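Local coordinates for protein tyrosine--tRNA ligase (Aeropyrum pernix, PDB 2CYA) that attaches tyrosine to its cognate tRNA in two steps, first activating the amino acid with ATP and then transferring it to the acceptor end of tRNA(Tyr), at residues A[75-80]-A[163-168]; A[124-129]-A[170-175]; A[180-185]-A[209-214]. All coordinates share one frame; numbering follows the deposited sequence.

Contact 1 of 3, residues A[75-80]-A[163-168]; sequences TWHAYI and LIYPLM
The imidazole of His77 stands edge-on over the phenol ring of Tyr165, a T-shaped pair of planes turned 83° to each other with centroids 5.1 Å apart. The pair joins helix 75-80 to helix 161-175 in the Rossmann-type catalytic domain of a class I synthetase; the two short segments run nearly antiparallel, axes 10.3 Å apart. His77 ND1 hangs over the centre of the phenol face, while His77 CB comes within 3.6 Å of Tyr165 CE1. The tyrosine reaches this place because its CG lies anti to the backbone N (chi1 -173°), which carries the ring across to helix 75-80. At the rim of the same ring, near its plane, Ile80 CG2 touches Tyr165 CD1. Tyr165 is a predicted tyrosine-binding residue; its hydroxyl is hydrogen-bonded to Glu43. His77 NE2 makes a weak hydrogen bond to Asp172, so the imidazole lies between the phenol ring of Tyr165 and the carboxylate of Asp172, two residues predicted to bind tyrosine. Met168 covers the imidazole from another direction: its chain bends at chi3 (66°), bringing CE over one face of the ring, offset toward the rim, and within 4.0 Å of Trp76 CB. Ile131 of the second subunit packs against Trp76 and Ile80, which places the helix pair beside the dimer interface. Met168 SD, in turn, lies 4.0 Å from Ile80 CD1.

Contact 2 of 3, residues A[124-129]-A[170-175]; sequences KDYWGL and VSDIFY
Tyr126 and Tyr175 meet at about a right angle, the edge of the first ring directed at the face of the second, with centroids 5.7 Å apart. This T-shaped pair helps to pack helix 124-135 on helix 161-175 in the class I catalytic domain; the two short helical segments cross at 124° with axes 9.4 Å apart. CG of Tyr126 is anti to its backbone N (chi1 170°), which brings the end of the ring nearer to helix 161-175. Tyr175 CB sits at the edge of the Tyr126 ring, near its plane, 3.9 Å from Tyr126 CD1. Beyond the stack, the Tyr126 hydroxyl donates to Asp172 OD1 at 2.7 Å, meeting the carboxylate from above its plane although ring and carboxylate are themselves only 14° apart. Asp172 is a predicted tyrosine ligand, and the geometry is consistent with Tyr126 being a second-shell residue that orients the carboxylate. The Met168 carbonyl is a second possible acceptor for the hydroxyl's single proton. A phenylalanine in place of Tyr126 would remove that hydroxyl and would probably leave Asp172 OD1 without this donor and its carboxylate less firmly oriented. At its far end, the Tyr175 hydroxyl is hydrogen-bonded to Asp123, just before helix 124-135. Leu129 fills the next turn: its CD1 reaches the Tyr175 ring edge and lies 4.0 Å from Phe174 CB and 3.5 Å from Tyr175 N.

Contact 3 of 3, residues A[180-185]-A[209-214]; sequences IALGGM and IHTPII. With SO4 (sulfate ion), chain D.
A beta-alpha-beta unit of the Rossmann-type catalytic fold brings strands 180-184 and 207-211 side by side as parallel neighbours. Ile209 N donates to Ala181 O at 2.9 Å in a nearly straight bond (171°), Ile209 O receives Gly183 N, and Gly183 O in turn receives Thr211 N. Gly183 O takes more than that one bond: the CA-H of His210 also points at it, with His210 CA 3.0 Å away, and the same oxygen lies at the edge of the His210 ring, near its plane. On the face bearing Leu182, Ile209 and Thr211, Leu182 CD1 reaches Ile209 CG2 at 3.7 Å and Thr211 CG2 at 3.8 Å, while Ile180 CG2 presses on Ile209 CD1. The strand ends in a turn where Met185, bent at chi2 and chi3, sets SD against His210 CB at 3.4 Å, crossing the histidine at about a right angle. Gly184 N makes a weak hydrogen bond to O2 of a sulfate ion, probably a crystallisation component. The His210 ring is gripped at both nitrogens, by Glu19 and by His191 of the connecting helix 188-198. Strand 37-42 flanks strand 180-184 and strand 19-21 pairs antiparallel with strand 207-211, while Lys58 and Val59 of helix 51-64 cover Leu182.

In the fold
Contacts 1 and 2 share helix 161-175, which offers successive turns to helix 75-80 and helix 124-135; their centres lie 12 Å apart, and their segments alternate along the chain. Trp76 and Met168 of the first pack on Trp127 of the second, and both contacts touch the second subunit, so helix 161-175, which carries predicted tyrosine-binding residues, is packed against helices that reach the dimer interface. Contact 3 comes later in sequence, after the chain leaves helix 161-175 for strand 180-184. Its centre is 18 Å from that of contact 1 and 21 Å from that of contact 2, yet Ile173 CD1 rests on Ala181 CB, linking this helical layer to the central sheet.

Contact 1 of 3, residues A[75-80]-A[163-168]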
loop_
_atom_site.group_PDB
_atom_site.type_symbol
_atom_site.label_atom_id
_atom_site.label_comp_id
_atom_site.label_asym_id
_atom_site.label_seq_id
_atom_site.Cartn_x
_atom_site.Cartn_y
_atom_site.Cartn_z
ATOM N N THR A 75 6.740 5.664 12.638
ATOM C CA THR A 75 6.290 7.005 12.316
ATOM C C THR A 75 5.235 7.072 11.224
ATOM O O THR A 75 4.293 7.855 11.336
ATOM C CB THR A 75 7.475 7.909 11.923
ATOM O OG1 THR A 75 8.086 7.407 10.731
ATOM C CG2 THR A 75 8.518 7.951 13.064
ATOM N N TRP A 76 5.377 6.254 10.183
ATOM C CA TRP A 76 4.397 6.263 9.105
ATOM C C TRP A 76 3.053 5.725 9.605
ATOM O O TRP A 76 1.988 6.185 9.195
ATOM C CB TRP A 76 4.920 5.455 7.901
ATOM C CG TRP A 76 5.928 6.237 7.098
ATOM C CD1 TRP A 76 6.933 7.025 7.584
ATOM C CD2 TRP A 76 6.018 6.312 5.667
ATOM N NE1 TRP A 76 7.646 7.586 6.546
ATOM C CE2 TRP A 76 7.101 7.167 5.360
ATOM C CE3 TRP A 76 5.289 5.741 4.616
ATOM C CZ2 TRP A 76 7.467 7.468 4.046
ATOM C CZ3 TRP A 76 5.658 6.039 3.301
ATOM C CH2 TRP A 76 6.735 6.891 3.033
ATOM N N HIS A 77 3.105 4.769 10.518
ATOM C CA HIS A 77 1.885 4.208 11.071
ATOM C C HIS A 77 1.171 5.290 11.880
ATOM O O HIS A 77 -0.047 5.403 11.821
ATOM C CB HIS A 77 2.215 3.019 11.980
ATOM C CG HIS A 77 2.945 1.916 11.283
ATOM N ND1 HIS A 77 2.323 0.757 10.873
ATOM C CD2 HIS A 77 4.245 1.799 10.917
ATOM C CE1 HIS A 77 3.206 -0.030 10.288
ATOM N NE2 HIS A 77 4.381 0.575 10.301
ATOM N N ALA A 78 1.934 6.074 12.645
ATOM C CA ALA A 78 1.356 7.139 13.475
ATOM C C ALA A 78 0.706 8.161 12.547
ATOM O O ALA A 78 -0.377 8.699 12.830
ATOM C CB ALA A 78 2.449 7.815 14.314
ATOM N N TYR A 79 1.377 8.430 11.438
ATOM C CA TYR A 79 0.824 9.375 10.475
ATOM C C TYR A 79 -0.507 8.822 9.973
ATOM O O TYR A 79 -1.500 9.529 9.922
ATOM C CB TYR A 79 1.763 9.562 9.293
ATOM C CG TYR A 79 1.221 10.514 8.242
ATOM C CD1 TYR A 79 1.258 11.895 8.431
ATOM C CD2 TYR A 79 0.689 10.031 7.053
ATOM C CE1 TYR A 79 0.780 12.768 7.452
ATOM C CE2 TYR A 79 0.212 10.896 6.069
ATOM C CZ TYR A 79 0.262 12.258 6.271
ATOM O OH TYR A 79 -0.175 13.106 5.274
ATOM N N ILE A 80 -0.528 7.546 9.616
ATOM C CA ILE A 80 -1.763 6.957 9.125
ATOM C C ILE A 80 -2.897 7.163 10.122
ATOM O O ILE A 80 -4.023 7.450 9.723
ATOM C CB ILE A 80 -1.579 5.463 8.792
ATOM C CG1 ILE A 80 -0.711 5.348 7.527
ATOM C CG2 ILE A 80 -2.933 4.787 8.589
ATOM C CD1 ILE A 80 -0.347 3.932 7.151
ATOM N N LEU A 163 -6.464 -0.161 5.883
ATOM C CA LEU A 163 -6.201 -1.526 5.446
ATOM C C LEU A 163 -4.711 -1.682 5.170
ATOM O O LEU A 163 -4.155 -2.766 5.304
ATOM C CB LEU A 163 -6.993 -1.867 4.180
ATOM C CG LEU A 163 -8.352 -2.553 4.391
ATOM C CD1 LEU A 163 -9.295 -1.643 5.181
ATOM C CD2 LEU A 163 -8.943 -2.899 3.035
ATOM N N ILE A 164 -4.061 -0.594 4.787
ATOM C CA ILE A 164 -2.631 -0.648 4.514
ATOM C C ILE A 164 -1.817 -0.796 5.810
ATOM O O ILE A 164 -0.785 -1.464 5.823
ATOM C CB ILE A 164 -2.181 0.620 3.749
ATOM C CG1 ILE A 164 -2.770 0.597 2.334
ATOM C CG2 ILE A 164 -0.681 0.678 3.629
ATOM C CD1 ILE A 164 -2.324 1.781 1.472
ATOM N N TYR A 165 -2.313 -0.190 6.889
ATOM C CA TYR A 165 -1.650 -0.204 8.199
ATOM C C TYR A 165 -1.164 -1.611 8.554
ATOM O O TYR A 165 0.028 -1.850 8.646
ATOM C CB TYR A 165 -2.621 0.348 9.265
ATOM C CG TYR A 165 -2.038 0.563 10.640
ATOM C CD1 TYR A 165 -1.789 1.841 11.115
ATOM C CD2 TYR A 165 -1.750 -0.523 11.480
ATOM C CE1 TYR A 165 -1.271 2.046 12.403
ATOM C CE2 TYR A 165 -1.230 -0.333 12.759
ATOM C CZ TYR A 165 -0.994 0.953 13.216
ATOM O OH TYR A 165 -0.469 1.145 14.479
ATOM N N PRO A 166 -2.087 -2.571 8.714
ATOM C CA PRO A 166 -1.768 -3.973 9.054
ATOM C C PRO A 166 -0.802 -4.612 8.056
ATOM O O PRO A 166 0.084 -5.396 8.426
ATOM C CB PRO A 166 -3.130 -4.665 9.004
ATOM C CG PRO A 166 -4.111 -3.558 9.212
ATOM C CD PRO A 166 -3.534 -2.393 8.492
ATOM N N LEU A 167 -1.006 -4.309 6.781
ATOM C CA LEU A 167 -0.165 -4.842 5.718
ATOM C C LEU A 167 1.273 -4.390 5.996
ATOM O O LEU A 167 2.213 -5.174 5.899
ATOM C CB LEU A 167 -0.647 -4.314 4.357
ATOM C CG LEU A 167 -1.543 -5.169 3.438
ATOM C CD1 LEU A 167 -2.305 -6.208 4.216
ATOM C CD2 LEU A 167 -2.494 -4.244 2.633
ATOM N N MET A 168 1.426 -3.126 6.362
ATOM C CA MET A 168 2.743 -2.576 6.677
ATOM C C MET A 168 3.291 -3.163 7.976
ATOM O O MET A 168 4.491 -3.400 8.092
ATOM C CB MET A 168 2.669 -1.049 6.804
ATOM C CG MET A 168 2.590 -0.335 5.441
ATOM S SD MET A 168 2.367 1.433 5.643
ATOM C CE MET A 168 3.983 1.869 6.429
#

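Contact 2 of 3, residues A[124-129]-A[170-175]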
loop_
_atom_site.group_PDB
_atom_site.type_symbol
_atom_site.label_atom_id
_atom_site.label_comp_id
_atom_site.label_asym_id
_atom_site.label_seq_id
_atom_site.Cartn_x
_atom_site.Cartn_y
_atom_site.Cartn_z
ATOM N N LYS A 124 12.589 -0.214 -1.832
ATOM C CA LYS A 124 11.582 -0.787 -2.713
ATOM C C LYS A 124 11.232 -2.207 -2.287
ATOM O O LYS A 124 10.079 -2.636 -2.397
ATOM C CB LYS A 124 12.075 -0.771 -4.165
ATOM C CG LYS A 124 13.211 -1.724 -4.505
ATOM C CD LYS A 124 13.645 -1.502 -5.967
ATOM C CE LYS A 124 14.342 -2.722 -6.563
ATOM N NZ LYS A 124 15.564 -3.067 -5.787
ATOM N N ASP A 125 12.217 -2.940 -1.780
ATOM C CA ASP A 125 11.946 -4.306 -1.345
ATOM C C ASP A 125 10.931 -4.355 -0.217
ATOM O O ASP A 125 10.184 -5.316 -0.101
ATOM C CB ASP A 125 13.235 -5.004 -0.922
ATOM C CG ASP A 125 14.144 -5.288 -2.105
ATOM O OD1 ASP A 125 13.615 -5.375 -3.237
ATOM O OD2 ASP A 125 15.370 -5.431 -1.905
ATOM N N TYR A 126 10.895 -3.318 0.613
ATOM C CA TYR A 126 9.922 -3.298 1.680
ATOM C C TYR A 126 8.518 -3.221 1.066
ATOM O O TYR A 126 7.629 -4.003 1.434
ATOM C CB TYR A 126 10.143 -2.100 2.597
ATOM C CG TYR A 126 9.021 -1.902 3.575
ATOM C CD1 TYR A 126 8.879 -2.734 4.695
ATOM C CD2 TYR A 126 8.117 -0.860 3.406
ATOM C CE1 TYR A 126 7.865 -2.511 5.624
ATOM C CE2 TYR A 126 7.100 -0.633 4.315
ATOM C CZ TYR A 126 6.971 -1.452 5.423
ATOM O OH TYR A 126 5.942 -1.208 6.318
ATOM N N TRP A 127 8.320 -2.284 0.132
ATOM C CA TRP A 127 7.006 -2.145 -0.507
ATOM C C TRP A 127 6.731 -3.387 -1.321
ATOM O O TRP A 127 5.595 -3.813 -1.451
ATOM C CB TRP A 127 6.945 -0.855 -1.352
ATOM C CG TRP A 127 7.074 0.352 -0.457
ATOM C CD1 TRP A 127 8.191 1.138 -0.285
ATOM C CD2 TRP A 127 6.121 0.796 0.516
ATOM N NE1 TRP A 127 7.988 2.032 0.744
ATOM C CE2 TRP A 127 6.726 1.841 1.253
ATOM C CE3 TRP A 127 4.810 0.405 0.843
ATOM C CZ2 TRP A 127 6.066 2.505 2.301
ATOM C CZ3 TRP A 127 4.155 1.066 1.886
ATOM C CH2 TRP A 127 4.788 2.104 2.602
ATOM N N GLY A 128 7.787 -4.000 -1.839
ATOM C CA GLY A 128 7.604 -5.239 -2.574
ATOM C C GLY A 128 6.934 -6.272 -1.666
ATOM O O GLY A 128 6.067 -7.048 -2.122
ATOM N N LEU A 129 7.320 -6.277 -0.380
ATOM C CA LEU A 129 6.748 -7.206 0.619
ATOM C C LEU A 129 5.338 -6.786 0.978
ATOM O O LEU A 129 4.461 -7.623 1.188
ATOM C CB LEU A 129 7.577 -7.230 1.924
ATOM C CG LEU A 129 8.644 -8.301 2.171
ATOM C CD1 LEU A 129 9.392 -7.996 3.479
ATOM C CD2 LEU A 129 7.984 -9.673 2.261
ATOM N N VAL A 170 2.721 -6.172 9.290
ATOM C CA VAL A 170 3.216 -7.512 8.982
ATOM C C VAL A 170 4.514 -7.423 8.153
ATOM O O VAL A 170 5.466 -8.179 8.378
ATOM C CB VAL A 170 2.159 -8.313 8.180
ATOM C CG1 VAL A 170 2.734 -9.636 7.722
ATOM C CG2 VAL A 170 0.918 -8.541 9.038
ATOM N N SER A 171 4.561 -6.496 7.200
ATOM C CA SER A 171 5.746 -6.378 6.373
ATOM C C SER A 171 6.961 -5.909 7.157
ATOM O O SER A 171 8.082 -6.250 6.804
ATOM C CB SER A 171 5.485 -5.437 5.190
ATOM O OG SER A 171 4.459 -5.964 4.369
ATOM N N ASP A 172 6.736 -5.100 8.192
ATOM C CA ASP A 172 7.821 -4.616 9.040
ATOM C C ASP A 172 8.497 -5.830 9.681
ATOM O O ASP A 172 9.726 -5.921 9.724
ATOM C CB ASP A 172 7.299 -3.723 10.179
ATOM C CG ASP A 172 6.753 -2.392 9.702
ATOM O OD1 ASP A 172 7.104 -1.946 8.594
ATOM O OD2 ASP A 172 5.983 -1.771 10.459
ATOM N N ILE A 173 7.670 -6.740 10.201
ATOM C CA ILE A 173 8.140 -7.964 10.853
ATOM C C ILE A 173 8.922 -8.826 9.866
ATOM O O ILE A 173 10.029 -9.256 10.167
ATOM C CB ILE A 173 6.931 -8.782 11.436
ATOM C CG1 ILE A 173 6.325 -8.017 12.621
ATOM C CG2 ILE A 173 7.366 -10.190 11.863
ATOM C CD1 ILE A 173 4.948 -8.525 13.038
ATOM N N PHE A 174 8.369 -9.070 8.679
ATOM C CA PHE A 174 9.088 -9.906 7.715
ATOM C C PHE A 174 10.349 -9.207 7.193
ATOM O O PHE A 174 11.419 -9.820 7.098
ATOM C CB PHE A 174 8.200 -10.295 6.518
ATOM C CG PHE A 174 6.964 -11.106 6.882
ATOM C CD1 PHE A 174 6.970 -11.990 7.963
ATOM C CD2 PHE A 174 5.816 -11.033 6.082
ATOM C CE1 PHE A 174 5.862 -12.787 8.241
ATOM C CE2 PHE A 174 4.692 -11.828 6.347
ATOM C CZ PHE A 174 4.707 -12.706 7.425
ATOM N N TYR A 175 10.228 -7.926 6.857
ATOM C CA TYR A 175 11.373 -7.186 6.338
ATOM C C TYR A 175 12.555 -7.233 7.310
ATOM O O TYR A 175 13.700 -7.380 6.886
ATOM C CB TYR A 175 10.995 -5.729 6.079
ATOM C CG TYR A 175 12.114 -4.909 5.475
ATOM C CD1 TYR A 175 12.341 -4.903 4.094
ATOM C CD2 TYR A 175 12.935 -4.117 6.284
ATOM C CE1 TYR A 175 13.363 -4.114 3.532
ATOM C CE2 TYR A 175 13.954 -3.335 5.736
ATOM C CZ TYR A 175 14.161 -3.337 4.361
ATOM O OH TYR A 175 15.176 -2.569 3.828
#

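Contact 3 of 3, residues A[180-185]-A[209-214]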
loop_
_atom_site.group_PDB
_atom_site.type_symbol
_atom_site.label_atom_id
_atom_site.label_comp_id
_atom_site.label_asym_id
_atom_site.label_seq_id
_atom_site.Cartn_x
_atom_site.Cartn_y
_atom_site.Cartn_z
ATOM N N ILE A 180 10.668 -13.090 16.500
ATOM C CA ILE A 180 9.736 -12.653 17.544
ATOM C C ILE A 180 9.187 -11.234 17.388
ATOM O O ILE A 180 9.917 -10.296 17.100
ATOM C CB ILE A 180 10.401 -12.676 18.942
ATOM C CG1 ILE A 180 10.863 -14.084 19.317
ATOM C CG2 ILE A 180 9.415 -12.167 19.977
ATOM C CD1 ILE A 180 11.750 -14.082 20.557
ATOM N N ALA A 181 7.900 -11.090 17.653
ATOM C CA ALA A 181 7.228 -9.805 17.593
ATOM C C ALA A 181 6.667 -9.504 18.989
ATOM O O ALA A 181 5.748 -10.177 19.452
ATOM C CB ALA A 181 6.087 -9.859 16.573
ATOM N N LEU A 182 7.234 -8.517 19.668
ATOM C CA LEU A 182 6.741 -8.127 20.980
ATOM C C LEU A 182 5.777 -6.963 20.780
ATOM O O LEU A 182 5.971 -6.136 19.893
ATOM C CB LEU A 182 7.902 -7.666 21.865
ATOM C CG LEU A 182 7.542 -6.990 23.191
ATOM C CD1 LEU A 182 7.024 -8.054 24.151
ATOM C CD2 LEU A 182 8.775 -6.290 23.792
ATOM N N GLY A 183 4.737 -6.900 21.599
ATOM C CA GLY A 183 3.801 -5.806 21.494
ATOM C C GLY A 183 2.694 -5.933 22.517
ATOM O O GLY A 183 2.545 -6.974 23.167
ATOM N N GLY A 184 1.914 -4.868 22.674
ATOM C CA GLY A 184 0.806 -4.908 23.601
ATOM C C GLY A 184 -0.264 -5.799 23.004
ATOM O O GLY A 184 -0.196 -6.171 21.827
ATOM N N MET A 185 -1.262 -6.145 23.800
ATOM C CA MET A 185 -2.350 -6.988 23.315
ATOM C C MET A 185 -3.117 -6.322 22.199
ATOM O O MET A 185 -3.867 -6.982 21.489
ATOM C CB MET A 185 -3.310 -7.334 24.450
ATOM C CG MET A 185 -2.837 -8.484 25.303
ATOM S SD MET A 185 -2.767 -10.034 24.363
ATOM C CE MET A 185 -4.454 -10.624 24.524
ATOM N N ILE A 209 4.668 -12.148 21.246
ATOM C CA ILE A 209 4.712 -11.961 22.709
ATOM C C ILE A 209 3.984 -10.681 23.083
ATOM O O ILE A 209 4.438 -9.573 22.770
ATOM C CB ILE A 209 6.174 -11.893 23.243
ATOM C CG1 ILE A 209 6.888 -13.221 22.987
ATOM C CG2 ILE A 209 6.171 -11.578 24.748
ATOM C CD1 ILE A 209 8.368 -13.177 23.194
ATOM N N HIS A 210 2.863 -10.838 23.775
ATOM C CA HIS A 210 2.032 -9.709 24.149
ATOM C C HIS A 210 2.063 -9.297 25.618
ATOM O O HIS A 210 1.857 -10.120 26.521
ATOM C CB HIS A 210 0.595 -10.005 23.706
ATOM C CG HIS A 210 0.484 -10.304 22.242
ATOM N ND1 HIS A 210 -0.326 -11.296 21.736
ATOM C CD2 HIS A 210 1.127 -9.765 21.174
ATOM C CE1 HIS A 210 -0.179 -11.358 20.423
ATOM N NE2 HIS A 210 0.698 -10.438 20.056
ATOM N N THR A 211 2.309 -8.003 25.825
ATOM C CA THR A 211 2.357 -7.393 27.138
ATOM C C THR A 211 0.989 -6.792 27.484
ATOM O O THR A 211 0.202 -6.452 26.596
ATOM C CB THR A 211 3.416 -6.278 27.179
ATOM O OG1 THR A 211 3.173 -5.344 26.123
ATOM C CG2 THR A 211 4.800 -6.875 27.013
ATOM N N PRO A 212 0.685 -6.669 28.784
ATOM C CA PRO A 212 -0.594 -6.111 29.235
ATOM C C PRO A 212 -0.712 -4.605 28.985
ATOM O O PRO A 212 0.274 -3.878 28.994
ATOM C CB PRO A 212 -0.616 -6.463 30.729
ATOM C CG PRO A 212 0.839 -6.396 31.100
ATOM C CD PRO A 212 1.513 -7.102 29.928
ATOM N N ILE A 213 -1.934 -4.149 28.766
ATOM C CA ILE A 213 -2.195 -2.741 28.518
ATOM C C ILE A 213 -2.887 -2.183 29.751
ATOM O O ILE A 213 -4.047 -2.517 30.005
ATOM C CB ILE A 213 -3.122 -2.573 27.281
ATOM C CG1 ILE A 213 -2.371 -3.007 26.015
ATOM C CG2 ILE A 213 -3.608 -1.125 27.160
ATOM C CD1 ILE A 213 -3.250 -3.134 24.786
ATOM N N ILE A 214 -2.179 -1.350 30.519
ATOM C CA ILE A 214 -2.741 -0.738 31.724
ATOM C C ILE A 214 -3.997 0.086 31.402
ATOM O O ILE A 214 -4.005 0.894 30.470
ATOM C CB ILE A 214 -1.710 0.178 32.416
ATOM C CG1 ILE A 214 -0.629 -0.677 33.081
ATOM C CG2 ILE A 214 -2.402 1.072 33.443
ATOM C CD1 ILE A 214 0.320 0.109 33.949
HETATM S S SO4 D . 2.032 -0.904 22.109
HETATM O O1 SO4 D . 3.026 -1.538 21.137
HETATM O O2 SO4 D . 1.138 -2.019 22.636
HETATM O O3 SO4 D . 2.777 -0.415 23.204
HETATM O O4 SO4 D . 1.183 -0.097 21.301
#